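Local coordinates for putative transcriptional regulator protein, LacI family (Rhizobium etli, PDB 3MIZ), which probably acts as a LacI-type transcriptional repressor that binds regulatory DNA, its activity likely governed by a periplasmic-binding-protein-like domain, at residues 129-134 against 226-231; 166-171 against 192-197. One frame throughout, in Å; residues are numbered along the deposited sequence.

Contact 1 (129-134 against 226-231)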
loop_
_atom_site.group_PDB
_atom_site.type_symbol
_atom_site.label_atom_id
_atom_site.label_comp_id
_atom_site.label_asym_id
_atom_site.label_seq_id
_atom_site.Cartn_x
_atom_site.Cartn_y
_atom_site.Cartn_z
ATOM N N ARG A 129 10.427 29.680 -6.136
ATOM C CA ARG A 129 9.166 29.927 -6.831
ATOM C C ARG A 129 8.327 31.017 -6.157
ATOM O O ARG A 129 7.096 30.992 -6.224
ATOM C CB ARG A 129 8.336 28.639 -6.934
ATOM C CG ARG A 129 9.014 27.475 -7.660
ATOM C CD ARG A 129 9.400 27.833 -9.075
ATOM N NE ARG A 129 9.805 26.668 -9.865
ATOM C CZ ARG A 129 10.849 25.889 -9.594
ATOM N NH1 ARG A 129 11.618 26.130 -8.539
ATOM N NH2 ARG A 129 11.143 24.879 -10.401
ATOM N N GLY A 130 8.999 31.955 -5.495
ATOM C CA GLY A 130 8.320 33.075 -4.859
ATOM C C GLY A 130 7.620 32.922 -3.520
ATOM O O GLY A 130 7.176 33.921 -2.954
ATOM N N HIS A 131 7.517 31.704 -2.996
ATOM C CA HIS A 131 6.824 31.502 -1.727
ATOM C C HIS A 131 7.646 31.975 -0.534
ATOM O O HIS A 131 8.840 31.680 -0.423
ATOM C CB HIS A 131 6.443 30.024 -1.580
ATOM C CG HIS A 131 5.537 29.535 -2.666
ATOM N ND1 HIS A 131 4.198 29.856 -2.716
ATOM C CD2 HIS A 131 5.787 28.787 -3.768
ATOM C CE1 HIS A 131 3.661 29.328 -3.802
ATOM N NE2 HIS A 131 4.603 28.675 -4.458
ATOM N N ARG A 132 6.994 32.707 0.363
ATOM C CA ARG A 132 7.666 33.259 1.530
ATOM C C ARG A 132 6.930 32.924 2.822
ATOM O O ARG A 132 7.513 32.980 3.908
ATOM C CB ARG A 132 7.804 34.774 1.363
ATOM C CG ARG A 132 8.541 35.186 0.087
ATOM C CD ARG A 132 10.037 34.957 0.202
ATOM N NE ARG A 132 10.781 35.418 -0.970
ATOM C CZ ARG A 132 11.034 34.673 -2.042
ATOM N NH1 ARG A 132 10.599 33.420 -2.100
ATOM N NH2 ARG A 132 11.737 35.174 -3.058
ATOM N N ARG A 133 5.645 32.604 2.700
ATOM C CA ARG A 133 4.832 32.192 3.841
ATOM C C ARG A 133 4.565 30.716 3.538
ATOM O O ARG A 133 3.699 30.395 2.720
ATOM C CB ARG A 133 3.502 32.945 3.883
ATOM C CG ARG A 133 3.599 34.437 4.130
ATOM C CD ARG A 133 2.198 35.037 4.150
ATOM N NE ARG A 133 2.187 36.455 4.504
ATOM C CZ ARG A 133 1.086 37.198 4.553
ATOM N NH1 ARG A 133 -0.092 36.659 4.270
ATOM N NH2 ARG A 133 1.161 38.480 4.887
ATOM N N ILE A 134 5.315 29.827 4.182
ATOM C CA ILE A 134 5.183 28.392 3.933
ATOM C C ILE A 134 4.659 27.604 5.125
ATOM O O ILE A 134 5.038 27.861 6.266
ATOM C CB ILE A 134 6.550 27.777 3.546
ATOM C CG1 ILE A 134 7.223 28.621 2.462
ATOM C CG2 ILE A 134 6.359 26.336 3.086
ATOM C CD1 ILE A 134 6.479 28.640 1.170
ATOM N N ASP A 226 -4.452 29.079 -5.944
ATOM C CA ASP A 226 -4.592 29.697 -4.628
ATOM C C ASP A 226 -3.576 29.236 -3.576
ATOM O O ASP A 226 -3.181 30.012 -2.703
ATOM C CB ASP A 226 -6.026 29.489 -4.141
ATOM C CG ASP A 226 -7.037 30.209 -5.022
ATOM O OD1 ASP A 226 -8.204 29.777 -5.086
ATOM O OD2 ASP A 226 -6.654 31.221 -5.650
ATOM N N VAL A 227 -3.154 27.976 -3.657
ATOM C CA VAL A 227 -2.169 27.451 -2.715
ATOM C C VAL A 227 -1.409 26.288 -3.338
ATOM O O VAL A 227 -2.013 25.383 -3.903
ATOM C CB VAL A 227 -2.834 26.976 -1.400
ATOM C CG1 VAL A 227 -3.799 25.826 -1.678
ATOM C CG2 VAL A 227 -1.757 26.547 -0.402
ATOM N N SER A 228 -0.084 26.321 -3.249
ATOM C CA SER A 228 0.738 25.247 -3.795
ATOM C C SER A 228 0.870 24.159 -2.732
ATOM O O SER A 228 0.861 24.451 -1.540
ATOM C CB SER A 228 2.132 25.762 -4.159
ATOM O OG SER A 228 2.093 26.658 -5.260
ATOM N N ILE A 229 0.978 22.909 -3.163
ATOM C CA ILE A 229 1.126 21.804 -2.224
ATOM C C ILE A 229 2.157 20.828 -2.764
ATOM O O ILE A 229 2.124 20.486 -3.940
ATOM C CB ILE A 229 -0.215 21.060 -2.021
ATOM C CG1 ILE A 229 -1.265 22.024 -1.446
ATOM C CG2 ILE A 229 -0.017 19.874 -1.075
ATOM C CD1 ILE A 229 -2.653 21.430 -1.326
ATOM N N VAL A 230 3.096 20.409 -1.917
ATOM C CA VAL A 230 4.103 19.437 -2.321
ATOM C C VAL A 230 4.081 18.332 -1.262
ATOM O O VAL A 230 3.688 18.572 -0.123
ATOM C CB VAL A 230 5.532 20.065 -2.428
ATOM C CG1 VAL A 230 5.535 21.164 -3.509
ATOM C CG2 VAL A 230 5.969 20.651 -1.085
ATOM N N GLY A 231 4.454 17.116 -1.647
ATOM C CA GLY A 231 4.445 16.024 -0.685
ATOM C C GLY A 231 5.822 15.421 -0.503
ATOM O O GLY A 231 6.828 16.104 -0.677
#
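Of the CA atoms, those of His131 and Ser228 are the nearest pair across the segments, yet they are 9.0 Å apart. Residues 129-134 carry the chain from the end of helix 115-127 into strand 134-138, residues 226-231 lead from the end of helix 223-226 into strand 228-230, outermost in the same sheet within this chain, and strand 200-203 runs between them. Thr199 joins the two sides by backbone hydrogen bonds, to Arg133 on one flank and Ser228 on the other. The direct touch is between side chains, one imidazole and one hydroxyl. Both residues set out toward the other segment; the His131 ring, beside its own backbone N (chi1 -60°), touches Ala200. Its leading side, NE2 and CE1, meets the serine: NE2 of His131 lies 3.3 Å from OG of Ser228. Behind the ring, the backbone O of His131 receives NH1 of Arg132 at 3.0 Å, from well above the carbonyl plane, and the same NH1 reaches Leu127 O at the helix end. His131 ND1 is hydrogen-bonded to Thr199 OG1, and NE2 to Ala291 O; Ser228 OG takes the N-H of the same Ala291. A carbonyl partner requires a proton on NE2, and a neutral ring would then probably accept at ND1; buried imidazole and hydroxyl thus both have hydrogen-bond partners, tying the C-terminal tail to the sheet.

Contact 2 (166-171 against 192-197)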
loop_
_atom_site.group_PDB
_atom_site.type_symbol
_atom_site.label_atom_id
_atom_site.label_comp_id
_atom_site.label_asym_id
_atom_site.label_seq_id
_atom_site.Cartn_x
_atom_site.Cartn_y
_atom_site.Cartn_z
ATOM N N ASP A 166 7.417 33.430 9.469
ATOM C CA ASP A 166 6.853 33.305 8.128
ATOM C C ASP A 166 6.346 31.884 7.911
ATOM O O ASP A 166 5.688 31.593 6.907
ATOM C CB ASP A 166 7.901 33.622 7.060
ATOM C CG ASP A 166 8.460 35.023 7.188
ATOM O OD1 ASP A 166 7.661 35.966 7.381
ATOM O OD2 ASP A 166 9.696 35.177 7.086
ATOM N N LEU A 167 6.652 31.002 8.857
ATOM C CA LEU A 167 6.238 29.612 8.742
ATOM C C LEU A 167 5.016 29.248 9.579
ATOM O O LEU A 167 4.710 29.887 10.588
ATOM C CB LEU A 167 7.393 28.679 9.130
ATOM C CG LEU A 167 8.759 28.702 8.426
ATOM C CD1 LEU A 167 8.621 29.153 6.976
ATOM C CD2 LEU A 167 9.690 29.615 9.173
ATOM N N SER A 168 4.314 28.214 9.131
ATOM C CA SER A 168 3.149 27.685 9.825
ATOM C C SER A 168 3.438 26.196 9.964
ATOM O O SER A 168 3.220 25.431 9.027
ATOM C CB SER A 168 1.868 27.879 9.008
ATOM O OG SER A 168 1.374 29.204 9.098
ATOM N N ILE A 169 3.938 25.793 11.129
ATOM C CA ILE A 169 4.269 24.396 11.365
ATOM C C ILE A 169 3.279 23.781 12.341
ATOM O O ILE A 169 2.997 24.346 13.392
ATOM C CB ILE A 169 5.707 24.258 11.918
ATOM C CG1 ILE A 169 6.683 24.946 10.962
ATOM C CG2 ILE A 169 6.072 22.776 12.069
ATOM C CD1 ILE A 169 8.129 24.972 11.429
ATOM N N SER A 170 2.738 22.624 11.981
ATOM C CA SER A 170 1.768 21.953 12.839
ATOM C C SER A 170 1.903 20.443 12.761
ATOM O O SER A 170 2.336 19.904 11.745
ATOM C CB SER A 170 0.343 22.328 12.416
ATOM O OG SER A 170 0.172 23.738 12.327
ATOM N N LEU A 171 1.539 19.761 13.843
ATOM C CA LEU A 171 1.562 18.306 13.846
ATOM C C LEU A 171 0.297 17.885 13.118
ATOM O O LEU A 171 -0.720 18.581 13.180
ATOM C CB LEU A 171 1.509 17.752 15.274
ATOM C CG LEU A 171 2.766 17.861 16.132
ATOM C CD1 LEU A 171 2.447 17.413 17.557
ATOM C CD2 LEU A 171 3.863 17.007 15.527
ATOM N N LEU A 192 -5.146 27.014 6.918
ATOM C CA LEU A 192 -5.608 27.743 5.742
ATOM C C LEU A 192 -6.635 28.828 6.062
ATOM O O LEU A 192 -6.936 29.681 5.220
ATOM C CB LEU A 192 -6.189 26.758 4.729
ATOM C CG LEU A 192 -5.154 25.860 4.037
ATOM C CD1 LEU A 192 -5.841 24.679 3.345
ATOM C CD2 LEU A 192 -4.364 26.695 3.036
ATOM N N LYS A 193 -7.179 28.795 7.273
ATOM C CA LYS A 193 -8.162 29.792 7.671
ATOM C C LYS A 193 -7.495 30.959 8.384
ATOM O O LYS A 193 -8.146 31.947 8.715
ATOM C CB LYS A 193 -9.236 29.170 8.564
ATOM C CG LYS A 193 -10.231 28.308 7.795
ATOM C CD LYS A 193 -11.452 27.956 8.628
ATOM C CE LYS A 193 -11.093 27.093 9.824
ATOM N NZ LYS A 193 -12.310 26.676 10.581
ATOM N N GLN A 194 -6.191 30.835 8.613
ATOM C CA GLN A 194 -5.426 31.885 9.269
ATOM C C GLN A 194 -5.552 33.164 8.451
ATOM O O GLN A 194 -5.733 33.116 7.233
ATOM C CB GLN A 194 -3.947 31.501 9.356
ATOM C CG GLN A 194 -3.634 30.314 10.246
ATOM C CD GLN A 194 -2.152 29.994 10.259
ATOM O OE1 GLN A 194 -1.560 29.701 9.223
ATOM N NE2 GLN A 194 -1.543 30.052 11.437
ATOM N N ASP A 195 -5.455 34.305 9.124
ATOM C CA ASP A 195 -5.547 35.592 8.444
ATOM C C ASP A 195 -4.370 35.749 7.482
ATOM O O ASP A 195 -4.529 36.258 6.375
ATOM C CB ASP A 195 -5.570 36.724 9.474
ATOM C CG ASP A 195 -6.833 36.706 10.323
ATOM O OD1 ASP A 195 -7.935 36.888 9.756
ATOM O OD2 ASP A 195 -6.726 36.504 11.553
ATOM N N ASP A 196 -3.191 35.306 7.910
ATOM C CA ASP A 196 -2.004 35.365 7.061
ATOM C C ASP A 196 -1.759 33.961 6.506
ATOM O O ASP A 196 -0.784 33.298 6.852
ATOM C CB ASP A 196 -0.783 35.837 7.857
ATOM C CG ASP A 196 -0.814 37.327 8.143
ATOM O OD1 ASP A 196 -1.099 38.101 7.205
ATOM O OD2 ASP A 196 -0.544 37.725 9.297
ATOM N N ARG A 197 -2.672 33.533 5.641
ATOM C CA ARG A 197 -2.657 32.217 5.001
ATOM C C ARG A 197 -1.387 31.895 4.215
ATOM O O ARG A 197 -0.946 32.687 3.389
ATOM C CB ARG A 197 -3.872 32.129 4.067
ATOM C CG ARG A 197 -4.111 30.796 3.390
ATOM C CD ARG A 197 -5.450 30.809 2.661
ATOM N NE ARG A 197 -5.445 31.675 1.482
ATOM C CZ ARG A 197 -6.543 32.167 0.913
ATOM N NH1 ARG A 197 -7.736 31.884 1.416
ATOM N NH2 ARG A 197 -6.453 32.940 -0.163
#
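Ser168 and Gln194 meet because each first torsion sets its chain beside the backbone N: OG of Ser168 at chi1 -79° and CG of Gln194 at chi1 -66°. Beyond CG the glutamine continues extended (chi2 179°), and this full reach carries its amide from the loop to the strand. As modelled, OE1 of Gln194 lies 3.0 Å from OG of Ser168, but the amide is probably turned over; with it turned back, the approach may be a hydrogen bond. The nearest CA atoms, those of Ser168 and Arg197, are 8.8 Å apart, and the arginine side chain sets out away from the strand. An alanine in place of Gln194 would probably remove the amide that lies against the Ser168 hydroxyl and open a gap between loop and strand. Around this surface contact the architecture is that of an alpha/beta sandwich. Ser168 pairs through its backbone with Ile134 and Tyr136 of strand 134-138, and its side chain also touches Met191 of helix 184-192, the helix that runs out just before Gln194. Leu167 and Ile169 pack instead on Phe153 of helix 144-160, so strand 167-174 lies between two helices, with the loop that leads on to strand 200-203 meeting it at Ser168.

In the fold
Contacts 1 and 2 illustrate how loops entering one sheet are fastened beside the starts of its strands. Their centres are 12 Å apart, and both lie far from the centre of the chain, about 22 and 25 Å respectively. They join directly where strand 134-138 begins: Ile134 O and Ser168 N are 3.0 Å apart, a probable hydrogen bond, while a long, weak ion pair sets NH2 of Arg133 3.3 Å from OD1 of Asp196. Both contacts gather at the starts of the parallel strands. In periplasmic-binding-protein-like folds effectors usually bind at the opposite strand ends, in the cleft between subdomains, so both are best read as structural packing remote from that cleft.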